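PDB 3GY9: GCN5-related N-acetyltransferase from Exiguobacterium sibiricum 255-15, which binds coenzyme A and probably transfers an acyl group from it to an acceptor that is not known. Local coordinates for residues I6-D11 against G48-V53. Numbering follows the deposited sequence.
Sequences IERVND and GEAMFV
E7 and V53 face each other as an antiparallel hydrogen-bonded pair: E7 N reaches V53 O at 2.8 Å and V53 N returns to E7 O at 2.9 Å. R8 and F52 form the next, non-hydrogen-bonded pair, and V9 N closes the far side on M51 O, 2.8 Å away. A water accepts from M51 N and lies within bonding distance of V9 O, which also receives Q45 NE2.

On one face of the sheet the side chains of R8 and F52 run side by side, pointing the same way. Chi1 (-175°) sets R8 CG anti to the backbone N, and the chain bends at chi3. NH2 stands 3.9 Å from F52 CE1; the guanidinium and ring planes are 72° apart, and F52 CE1 sits over one guanidinium face, offset toward its rim. R8 NH1 also touches A50 CB at 3.5 Å and is bridged by water to E49 O. I6 CG2 meets F52 CB at 3.8 Å, the two side chains crossing at about a right angle.

E7 and V53 project from the other face. V9 points toward the partner segment, and its CG2 meets V53 CG1 (3.8 Å) and, more loosely, M51 CG. In one of its two conformers, E7 OE2 is hydrogen-bonded to Y15 OH.

Outward, R8 NH2 forms a salt bridge with E104 of helix 93-105, which also supplies L97 and K100 against F52. In this GNAT sheet, strand 5-8 forms one edge, while strand 50-55 continues the pairing to strand 61-69 through A50 with Y67 and F52 with G65.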
ATOM      1  N   ILE A   6      -6.326  -5.486   9.690  1.00 19.72           N
ATOM      2  CA  ILE A   6      -5.474  -5.502   8.519  1.00 20.00           C
ATOM      3  C   ILE A   6      -4.887  -6.909   8.425  1.00 19.73           C
ATOM      4  O   ILE A   6      -4.210  -7.369   9.360  1.00 22.89           O
ATOM      5  CB  ILE A   6      -4.311  -4.488   8.605  1.00 20.88           C
ATOM      6  CG1 ILE A   6      -4.777  -3.061   8.951  1.00 24.11           C
ATOM      7  CG2 ILE A   6      -3.517  -4.492   7.301  1.00 23.19           C
ATOM      8  CD1 ILE A   6      -5.590  -2.386   7.910  1.00 28.81           C
ATOM      9  N   GLU A   7      -5.127  -7.569   7.296  0.70 18.47           N
ATOM     10  CA  GLU A   7      -4.744  -8.961   7.092  0.70 21.65           C
ATOM     11  C   GLU A   7      -3.800  -9.080   5.896  0.70 19.70           C
ATOM     12  O   GLU A   7      -3.978  -8.374   4.912  0.70 19.16           O
ATOM     13  CB  GLU A   7      -6.002  -9.812   6.836  0.70 23.21           C
ATOM     14  CG  GLU A   7      -5.695 -11.170   6.242  0.70 26.24           C
ATOM     15  CD  GLU A   7      -6.835 -12.146   6.301  0.70 25.34           C
ATOM     16  OE1 GLU A   7      -6.680 -13.171   6.995  0.70 35.86           O
ATOM     17  OE2 GLU A   7      -7.869 -11.897   5.653  0.70 27.58           O
ATOM     18  N   ARG A   8      -2.838  -9.998   5.970  1.00 19.35           N
ATOM     19  CA  ARG A   8      -2.010 -10.376   4.822  1.00 20.67           C
ATOM     20  C   ARG A   8      -2.800 -11.239   3.851  1.00 21.89           C
ATOM     21  O   ARG A   8      -3.487 -12.184   4.260  1.00 21.65           O
ATOM     22  CB  ARG A   8      -0.821 -11.190   5.321  1.00 19.73           C
ATOM     23  CG  ARG A   8       0.227 -11.580   4.307  1.00 23.82           C
ATOM     24  CD  ARG A   8       1.312 -12.427   4.994  1.00 23.84           C
ATOM     25  NE  ARG A   8       1.723 -11.759   6.209  1.00 21.36           N
ATOM     26  CZ  ARG A   8       2.603 -10.752   6.259  1.00 20.12           C
ATOM     27  NH1 ARG A   8       3.319 -10.403   5.188  1.00 19.87           N
ATOM     28  NH2 ARG A   8       2.814 -10.150   7.410  1.00 20.82           N
ATOM     29  N   VAL A   9      -2.690 -10.930   2.565  1.00 20.16           N
ATOM     30  CA  VAL A   9      -3.349 -11.692   1.535  1.00 19.58           C
ATOM     31  C   VAL A   9      -2.446 -12.851   1.173  1.00 20.94           C
ATOM     32  O   VAL A   9      -1.386 -12.650   0.584  1.00 22.33           O
ATOM     33  CB  VAL A   9      -3.627 -10.827   0.290  1.00 20.65           C
ATOM     34  CG1 VAL A   9      -4.198 -11.654  -0.840  1.00 22.29           C
ATOM     35  CG2 VAL A   9      -4.544  -9.695   0.650  1.00 20.05           C
ATOM     36  N   ASN A  10      -2.860 -14.052   1.554  1.00 20.02           N
ATOM     37  CA  ASN A  10      -2.210 -15.276   1.116  1.00 22.02           C
ATOM     38  C   ASN A  10      -3.035 -16.013   0.066  1.00 23.19           C
ATOM     39  O   ASN A  10      -2.514 -16.896  -0.612  1.00 25.35           O
ATOM     40  CB  ASN A  10      -1.957 -16.204   2.303  1.00 22.78           C
ATOM     41  CG  ASN A  10      -1.025 -15.604   3.323  1.00 26.03           C
ATOM     42  OD1 ASN A  10      -1.352 -15.548   4.502  1.00 36.13           O
ATOM     43  ND2 ASN A  10       0.136 -15.129   2.871  1.00 30.96           N
ATOM     44  N   ASP A  11      -4.309 -15.640  -0.079  1.00 23.62           N
ATOM     45  CA  ASP A  11      -5.229 -16.284  -1.026  1.00 23.09           C
ATOM     46  C   ASP A  11      -6.106 -15.204  -1.641  1.00 23.46           C
ATOM     47  O   ASP A  11      -7.131 -14.822  -1.077  1.00 23.65           O
ATOM     48  CB  ASP A  11      -6.070 -17.345  -0.307  1.00 23.50           C
ATOM     49  CG  ASP A  11      -7.172 -17.952  -1.191  1.00 27.42           C
ATOM     50  OD1 ASP A  11      -7.165 -17.745  -2.423  1.00 25.19           O
ATOM     51  OD2 ASP A  11      -8.049 -18.652  -0.630  1.00 33.41           O
ATOM     52  N   GLY A  48      10.212 -10.560   0.716  1.00 20.63           N
ATOM     53  CA  GLY A  48      10.412  -9.157   0.373  1.00 20.42           C
ATOM     54  C   GLY A  48       9.206  -8.483  -0.221  1.00 19.87           C
ATOM     55  O   GLY A  48       9.299  -7.367  -0.715  1.00 20.20           O
ATOM     56  N   GLU A  49       8.057  -9.134  -0.131  1.00 20.23           N
ATOM     57  CA  GLU A  49       6.825  -8.511  -0.616  1.00 20.61           C
ATOM     58  C   GLU A  49       5.636  -8.984   0.210  1.00 20.28           C
ATOM     59  O   GLU A  49       5.692 -10.033   0.862  1.00 21.98           O
ATOM     60  CB  GLU A  49       6.627  -8.789  -2.110  1.00 22.70           C
ATOM     61  CG  GLU A  49       6.775 -10.232  -2.477  1.00 23.59           C
ATOM     62  CD  GLU A  49       6.690 -10.550  -3.955  1.00 23.23           C
ATOM     63  OE1 GLU A  49       7.238  -9.815  -4.813  1.00 22.99           O
ATOM     64  OE2 GLU A  49       6.107 -11.598  -4.252  1.00 21.52           O
ATOM     65  N   ALA A  50       4.590  -8.178   0.216  1.00 20.08           N
ATOM     66  CA  ALA A  50       3.337  -8.547   0.867  1.00 21.64           C
ATOM     67  C   ALA A  50       2.227  -7.664   0.339  1.00 20.97           C
ATOM     68  O   ALA A  50       2.462  -6.513  -0.063  1.00 21.63           O
ATOM     69  CB  ALA A  50       3.450  -8.370   2.353  1.00 21.24           C
HETATM   70  N   MSE A  51       0.998  -8.188   0.389  1.00 19.32           N
HETATM   71  CA  MSE A  51      -0.191  -7.417   0.080  1.00 19.68           C
HETATM   72  C   MSE A  51      -1.116  -7.552   1.263  1.00 20.07           C
HETATM   73  O   MSE A  51      -1.288  -8.663   1.802  1.00 21.39           O
HETATM   74  CB  MSE A  51      -0.884  -7.952  -1.158  1.00 20.25           C
HETATM   75  CG  MSE A  51      -2.139  -7.220  -1.579  1.00 21.41           C
HETATM   76 SE   MSE A  51      -1.945  -5.273  -1.812  0.75 23.95          SE
HETATM   77  CE  MSE A  51      -0.413  -5.293  -2.934  1.00 21.02           C
ATOM     78  N   PHE A  52      -1.697  -6.423   1.671  1.00 20.83           N
ATOM     79  CA  PHE A  52      -2.639  -6.410   2.783  1.00 21.58           C
ATOM     80  C   PHE A  52      -4.012  -5.933   2.360  1.00 21.06           C
ATOM     81  O   PHE A  52      -4.152  -5.181   1.404  1.00 21.41           O
ATOM     82  CB  PHE A  52      -2.128  -5.502   3.907  1.00 20.64           C
ATOM     83  CG  PHE A  52      -0.806  -5.919   4.439  1.00 19.72           C
ATOM     84  CD1 PHE A  52      -0.715  -6.958   5.347  1.00 20.61           C
ATOM     85  CD2 PHE A  52       0.356  -5.281   4.036  1.00 22.21           C
ATOM     86  CE1 PHE A  52       0.520  -7.368   5.830  1.00 21.26           C
ATOM     87  CE2 PHE A  52       1.605  -5.693   4.527  1.00 22.56           C
ATOM     88  CZ  PHE A  52       1.674  -6.733   5.429  1.00 22.80           C
ATOM     89  N   VAL A  53      -5.022  -6.381   3.108  1.00 21.71           N
ATOM     90  CA  VAL A  53      -6.364  -5.830   3.007  1.00 22.38           C
ATOM     91  C   VAL A  53      -6.846  -5.393   4.378  1.00 22.56           C
ATOM     92  O   VAL A  53      -6.475  -6.010   5.394  1.00 24.01           O
ATOM     93  CB  VAL A  53      -7.410  -6.833   2.433  1.00 25.17           C
ATOM     94  CG1 VAL A  53      -7.229  -6.956   0.943  1.00 26.75           C
ATOM     95  CG2 VAL A  53      -7.345  -8.170   3.138  1.00 26.48           C
TER
HETATM   96  O   HOH W   1       3.527 -11.849   2.438  1.00 25.15           O
HETATM   97  O   HOH W   2       0.974 -11.099   0.807  1.00 10.86           O